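Local coordinates for protein intracellular protease/amidase (Salmonella enterica subsp. enterica serovar Typhimurium, PDB 4K2H) that is of uncertain function but belongs to the DJ-1/PfpI superfamily, binds zinc, and is tentatively assigned peptidase activity, at residues K5-E19 with F67-N81. The protein carries 1 engineered substitution. Sequence-based numbering, arbitrary orientation.
Sequences KKVAVLLAPGFEEAE and FDAVVLPGGPQGSAN. With ZN (zinc ion), chain O.
With CG set anti to its carbonyl carbon (chi1 -67°), Phe-67 lays its ring against Ala-8, whose CB sits 3.6 Å from the ring centroid in a CH-pi contact. Lys-6 bends at chi3, which brings NZ over the face opposite Ala-8 CB, a cation-pi contact. Asp-68, just before strand 69-72, grips the start of strand 6-11 at two points: its OD2 accepts from Lys-6 N (2.9 Å) through the anti lone pair, while its N donates to Lys-6 O.

Strands 6-11 and 69-72 then run parallel at mid-sheet, joined by Ala-8 N to Ala-69 O, Val-71 N to Ala-8 O and Leu-10 N to Val-71 O, the last almost straight at 177°. Val-7, Val-9, Ala-69 and Val-71 share one face, where helix 159-171 packs through Leu-166 and Leu-170. Towards helix 86-97, Leu-10 CD1 presses on Leu-72 CD2 at 3.4 Å, tighter than usual.

Beyond the strands the two segments meet again around their helix starts. Glu-19, extended beyond CG, takes Gly-74 N on OE1 at 2.6 Å, nearly in line with the C-O bond. With no side chain on Gly-14 or Gly-78, the turn 12-15 lies against the first turn of helix 76-83; Gly-78 CA makes a CA-H...O contact with Pro-13 O, and Asn-81 ND2 donates a hydrogen bond to the same oxygen (2.8 Å), which lies in its amide plane.

Glu-16 caps helix 17-29 by accepting from Ala-18 N on OE2, leaving OE1 to bind zinc at 2.0 Å; Glu-17, His-49 and Asp-25 of the second subunit complete the site. One carboxylate thus serves both helix cap and intersubunit metal, and the bond from Glu-16 N, above the carbonyl plane, to Gly-74 O ties that site to the loop after strand 69-72.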
loop_
_atom_site.group_PDB
_atom_site.type_symbol
_atom_site.label_atom_id
_atom_site.label_comp_id
_atom_site.label_asym_id
_atom_site.label_seq_id
_atom_site.Cartn_x
_atom_site.Cartn_y
_atom_site.Cartn_z
ATOM N N LYS A 5 4.176 -18.749 -11.051
ATOM C CA LYS A 5 4.149 -18.938 -9.611
ATOM C C LYS A 5 2.858 -18.413 -8.989
ATOM O O LYS A 5 2.243 -17.499 -9.539
ATOM C CB LYS A 5 5.338 -18.199 -9.013
ATOM C CG LYS A 5 6.687 -18.715 -9.484
ATOM C CD LYS A 5 7.074 -19.951 -8.701
ATOM C CE LYS A 5 8.156 -20.743 -9.414
ATOM N NZ LYS A 5 8.505 -21.926 -8.593
ATOM N N LYS A 6 2.490 -18.959 -7.824
ATOM C CA LYS A 6 1.274 -18.566 -7.071
ATOM C C LYS A 6 1.568 -18.169 -5.623
ATOM O O LYS A 6 2.234 -18.918 -4.898
ATOM C CB LYS A 6 0.327 -19.751 -6.969
ATOM C CG LYS A 6 -0.641 -19.966 -8.105
ATOM C CD LYS A 6 -1.711 -20.979 -7.662
ATOM C CE LYS A 6 -1.100 -22.176 -6.903
ATOM N NZ LYS A 6 -2.086 -23.243 -6.575
ATOM N N VAL A 7 1.022 -17.036 -5.194
ATOM C CA VAL A 7 1.214 -16.533 -3.856
ATOM C C VAL A 7 -0.146 -16.332 -3.184
ATOM O O VAL A 7 -1.059 -15.810 -3.800
ATOM C CB VAL A 7 1.971 -15.195 -3.890
ATOM C CG1 VAL A 7 2.118 -14.594 -2.489
ATOM C CG2 VAL A 7 3.342 -15.382 -4.549
ATOM N N ALA A 8 -0.264 -16.795 -1.937
ATOM C CA ALA A 8 -1.419 -16.537 -1.067
ATOM C C ALA A 8 -1.085 -15.420 -0.066
ATOM O O ALA A 8 -0.043 -15.468 0.602
ATOM C CB ALA A 8 -1.819 -17.805 -0.305
ATOM N N VAL A 9 -1.951 -14.421 0.034
ATOM C CA VAL A 9 -1.767 -13.358 1.024
ATOM C C VAL A 9 -2.909 -13.546 2.004
ATOM O O VAL A 9 -4.083 -13.511 1.621
ATOM C CB VAL A 9 -1.816 -11.960 0.386
ATOM C CG1 VAL A 9 -1.666 -10.844 1.429
ATOM C CG2 VAL A 9 -0.743 -11.823 -0.676
ATOM N N LEU A 10 -2.577 -13.800 3.260
ATOM C CA LEU A 10 -3.619 -14.067 4.243
ATOM C C LEU A 10 -4.094 -12.755 4.843
ATOM O O LEU A 10 -3.299 -11.926 5.291
ATOM C CB LEU A 10 -3.121 -15.000 5.358
ATOM C CG LEU A 10 -2.537 -16.341 4.905
ATOM C CD1 LEU A 10 -2.309 -17.238 6.100
ATOM C CD2 LEU A 10 -3.413 -17.049 3.895
ATOM N N LEU A 11 -5.408 -12.596 4.868
ATOM C CA LEU A 11 -6.018 -11.369 5.347
ATOM C C LEU A 11 -6.930 -11.632 6.542
ATOM O O LEU A 11 -8.065 -12.020 6.361
ATOM C CB LEU A 11 -6.805 -10.695 4.224
ATOM C CG LEU A 11 -6.050 -10.253 2.976
ATOM C CD1 LEU A 11 -6.972 -9.440 2.069
ATOM C CD2 LEU A 11 -4.778 -9.460 3.288
ATOM N N ALA A 12 -6.451 -11.378 7.753
ATOM C CA ALA A 12 -7.291 -11.509 8.942
ATOM C C ALA A 12 -7.853 -10.124 9.332
ATOM O O ALA A 12 -7.336 -9.108 8.878
ATOM C CB ALA A 12 -6.496 -12.111 10.085
ATOM N N PRO A 13 -8.901 -10.074 10.178
ATOM C CA PRO A 13 -9.401 -8.736 10.551
ATOM C C PRO A 13 -8.309 -7.946 11.220
ATOM O O PRO A 13 -7.604 -8.487 12.080
ATOM C CB PRO A 13 -10.607 -9.048 11.493
ATOM C CG PRO A 13 -11.098 -10.370 10.992
ATOM C CD PRO A 13 -9.828 -11.128 10.625
ATOM N N GLY A 14 -8.128 -6.692 10.806
ATOM C CA GLY A 14 -7.022 -5.896 11.321
ATOM C C GLY A 14 -5.666 -6.028 10.632
ATOM O O GLY A 14 -4.701 -5.489 11.081
ATOM N N PHE A 15 -5.611 -6.719 9.516
ATOM C CA PHE A 15 -4.376 -6.861 8.739
ATOM C C PHE A 15 -3.869 -5.491 8.358
ATOM O O PHE A 15 -4.662 -4.614 8.085
ATOM C CB PHE A 15 -4.620 -7.710 7.479
ATOM C CG PHE A 15 -5.461 -7.040 6.392
ATOM C CD1 PHE A 15 -4.859 -6.429 5.305
ATOM C CD2 PHE A 15 -6.851 -7.049 6.442
ATOM C CE1 PHE A 15 -5.588 -5.851 4.289
ATOM C CE2 PHE A 15 -7.607 -6.450 5.445
ATOM C CZ PHE A 15 -6.971 -5.880 4.343
ATOM N N GLU A 16 -2.536 -5.323 8.331
ATOM C CA GLU A 16 -1.932 -4.081 7.974
ATOM C C GLU A 16 -2.032 -3.968 6.467
ATOM O O GLU A 16 -1.366 -4.700 5.742
ATOM C CB GLU A 16 -0.467 -4.021 8.436
ATOM C CG GLU A 16 -0.049 -2.678 8.994
ATOM C CD GLU A 16 -0.624 -1.518 8.195
ATOM O OE1 GLU A 16 -1.333 -0.671 8.803
ATOM O OE2 GLU A 16 -0.406 -1.481 6.952
ATOM N N GLU A 17 -2.878 -3.043 5.995
ATOM C CA GLU A 17 -3.186 -2.957 4.582
ATOM C C GLU A 17 -2.032 -2.491 3.730
ATOM O O GLU A 17 -1.883 -2.930 2.601
ATOM C CB GLU A 17 -4.422 -2.116 4.323
ATOM C CG GLU A 17 -4.331 -0.608 4.576
ATOM C CD GLU A 17 -4.023 -0.222 5.999
ATOM O OE1 GLU A 17 -4.701 -0.737 6.899
ATOM O OE2 GLU A 17 -3.068 0.592 6.197
ATOM N N ALA A 18 -1.224 -1.588 4.257
ATOM C CA ALA A 18 -0.128 -1.051 3.469
ATOM C C ALA A 18 0.903 -2.164 3.177
ATOM O O ALA A 18 1.368 -2.310 2.040
ATOM C CB ALA A 18 0.489 0.140 4.180
ATOM N N GLU A 19 1.162 -3.002 4.177
ATOM C CA GLU A 19 2.125 -4.099 4.040
ATOM C C GLU A 19 1.665 -5.094 2.994
ATOM O O GLU A 19 2.425 -5.445 2.095
ATOM C CB GLU A 19 2.305 -4.836 5.368
ATOM C CG GLU A 19 2.954 -4.018 6.453
ATOM C CD GLU A 19 2.878 -4.695 7.814
ATOM O OE1 GLU A 19 2.479 -5.875 7.913
ATOM O OE2 GLU A 19 3.174 -4.023 8.801
ATOM N N PHE A 67 0.422 -23.265 -2.516
ATOM C CA PHE A 67 0.992 -22.064 -3.075
ATOM C C PHE A 67 2.512 -22.132 -2.984
ATOM O O PHE A 67 3.059 -22.841 -2.141
ATOM C CB PHE A 67 0.449 -20.816 -2.302
ATOM C CG PHE A 67 -1.012 -20.579 -2.513
ATOM C CD1 PHE A 67 -1.451 -19.732 -3.518
ATOM C CD2 PHE A 67 -1.950 -21.242 -1.755
ATOM C CE1 PHE A 67 -2.808 -19.559 -3.772
ATOM C CE2 PHE A 67 -3.309 -21.033 -1.964
ATOM C CZ PHE A 67 -3.735 -20.207 -2.984
ATOM N N ASP A 68 3.182 -21.362 -3.830
ATOM C CA ASP A 68 4.636 -21.277 -3.814
ATOM C C ASP A 68 5.106 -20.363 -2.705
ATOM O O ASP A 68 6.249 -20.498 -2.224
ATOM C CB ASP A 68 5.154 -20.787 -5.159
ATOM C CG ASP A 68 4.794 -21.735 -6.294
ATOM O OD1 ASP A 68 5.315 -22.875 -6.329
ATOM O OD2 ASP A 68 3.967 -21.356 -7.135
ATOM N N ALA A 69 4.247 -19.416 -2.317
ATOM C CA ALA A 69 4.540 -18.563 -1.171
ATOM C C ALA A 69 3.295 -18.190 -0.420
ATOM O O ALA A 69 2.211 -18.074 -1.003
ATOM C CB ALA A 69 5.249 -17.300 -1.604
ATOM N N VAL A 70 3.468 -17.960 0.875
ATOM C CA VAL A 70 2.391 -17.470 1.755
ATOM C C VAL A 70 2.870 -16.216 2.464
ATOM O O VAL A 70 3.814 -16.250 3.260
ATOM C CB VAL A 70 2.044 -18.518 2.823
ATOM C CG1 VAL A 70 0.962 -18.023 3.758
ATOM C CG2 VAL A 70 1.652 -19.814 2.152
ATOM N N VAL A 71 2.234 -15.104 2.157
ATOM C CA VAL A 71 2.523 -13.839 2.833
ATOM C C VAL A 71 1.676 -13.670 4.080
ATOM O O VAL A 71 0.449 -13.785 4.032
ATOM C CB VAL A 71 2.234 -12.654 1.908
ATOM C CG1 VAL A 71 2.507 -11.343 2.622
ATOM C CG2 VAL A 71 3.068 -12.757 0.660
ATOM N N LEU A 72 2.329 -13.357 5.187
ATOM C CA LEU A 72 1.641 -13.105 6.456
ATOM C C LEU A 72 1.829 -11.658 6.848
ATOM O O LEU A 72 2.859 -11.297 7.387
ATOM C CB LEU A 72 2.156 -14.035 7.546
ATOM C CG LEU A 72 2.067 -15.527 7.224
ATOM C CD1 LEU A 72 2.879 -16.284 8.259
ATOM C CD2 LEU A 72 0.627 -16.006 7.244
ATOM N N PRO A 73 0.860 -10.795 6.516
ATOM C CA PRO A 73 0.957 -9.381 6.912
ATOM C C PRO A 73 0.921 -9.203 8.421
ATOM O O PRO A 73 0.585 -10.115 9.141
ATOM C CB PRO A 73 -0.267 -8.714 6.267
ATOM C CG PRO A 73 -1.034 -9.775 5.572
ATOM C CD PRO A 73 -0.290 -11.086 5.642
ATOM N N GLY A 74 1.296 -8.027 8.886
ATOM C CA GLY A 74 1.229 -7.680 10.286
ATOM C C GLY A 74 -0.056 -6.960 10.598
ATOM O O GLY A 74 -1.144 -7.313 10.050
ATOM N N GLY A 75 0.070 -5.938 11.449
ATOM C CA GLY A 75 -1.058 -5.308 12.135
ATOM C C GLY A 75 -1.302 -5.945 13.498
ATOM O O GLY A 75 -1.288 -7.174 13.617
ATOM N N PRO A 76 -1.519 -5.125 14.541
ATOM C CA PRO A 76 -1.570 -5.698 15.896
ATOM C C PRO A 76 -2.682 -6.717 16.070
ATOM O O PRO A 76 -2.405 -7.840 16.519
ATOM C CB PRO A 76 -1.769 -4.474 16.821
ATOM C CG PRO A 76 -2.005 -3.279 15.925
ATOM C CD PRO A 76 -1.548 -3.643 14.544
ATOM N N GLN A 77 -3.904 -6.381 15.650
ATOM C CA GLN A 77 -4.979 -7.371 15.649
ATOM C C GLN A 77 -4.850 -8.356 14.502
ATOM O O GLN A 77 -5.315 -9.466 14.613
ATOM C CB GLN A 77 -6.364 -6.742 15.589
ATOM C CG GLN A 77 -6.784 -6.104 16.900
ATOM C CD GLN A 77 -6.033 -4.836 17.136
ATOM O OE1 GLN A 77 -6.107 -3.909 16.331
ATOM N NE2 GLN A 77 -5.261 -4.792 18.213
ATOM N N GLY A 78 -4.299 -7.947 13.380
ATOM C CA GLY A 78 -4.196 -8.846 12.265
ATOM C C GLY A 78 -3.370 -10.054 12.667
ATOM O O GLY A 78 -3.759 -11.182 12.462
ATOM N N SER A 79 -2.216 -9.806 13.258
ATOM C CA SER A 79 -1.328 -10.902 13.558
ATOM C C SER A 79 -1.873 -11.721 14.755
ATOM O O SER A 79 -1.826 -12.942 14.721
ATOM C CB SER A 79 0.109 -10.400 13.698
ATOM O OG SER A 79 0.183 -9.485 14.748
ATOM N N ALA A 80 -2.512 -11.077 15.725
ATOM C CA ALA A 80 -3.204 -11.814 16.787
ATOM C C ALA A 80 -4.326 -12.683 16.232
ATOM O O ALA A 80 -4.513 -13.810 16.684
ATOM C CB ALA A 80 -3.758 -10.860 17.865
ATOM N N ASN A 81 -5.071 -12.182 15.251
ATOM C CA ASN A 81 -6.160 -12.965 14.689
ATOM C C ASN A 81 -5.618 -14.101 13.800
ATOM O O ASN A 81 -6.178 -15.196 13.791
ATOM C CB ASN A 81 -7.158 -12.089 13.929
ATOM C CG ASN A 81 -7.972 -11.182 14.847
ATOM O OD1 ASN A 81 -8.288 -11.538 15.975
ATOM N ND2 ASN A 81 -8.324 -10.000 14.349
HETATM ZN ZN ZN O . -2.111 0.747 7.691
HETATM O O HOH W 1 -4.565 -4.549 13.578
#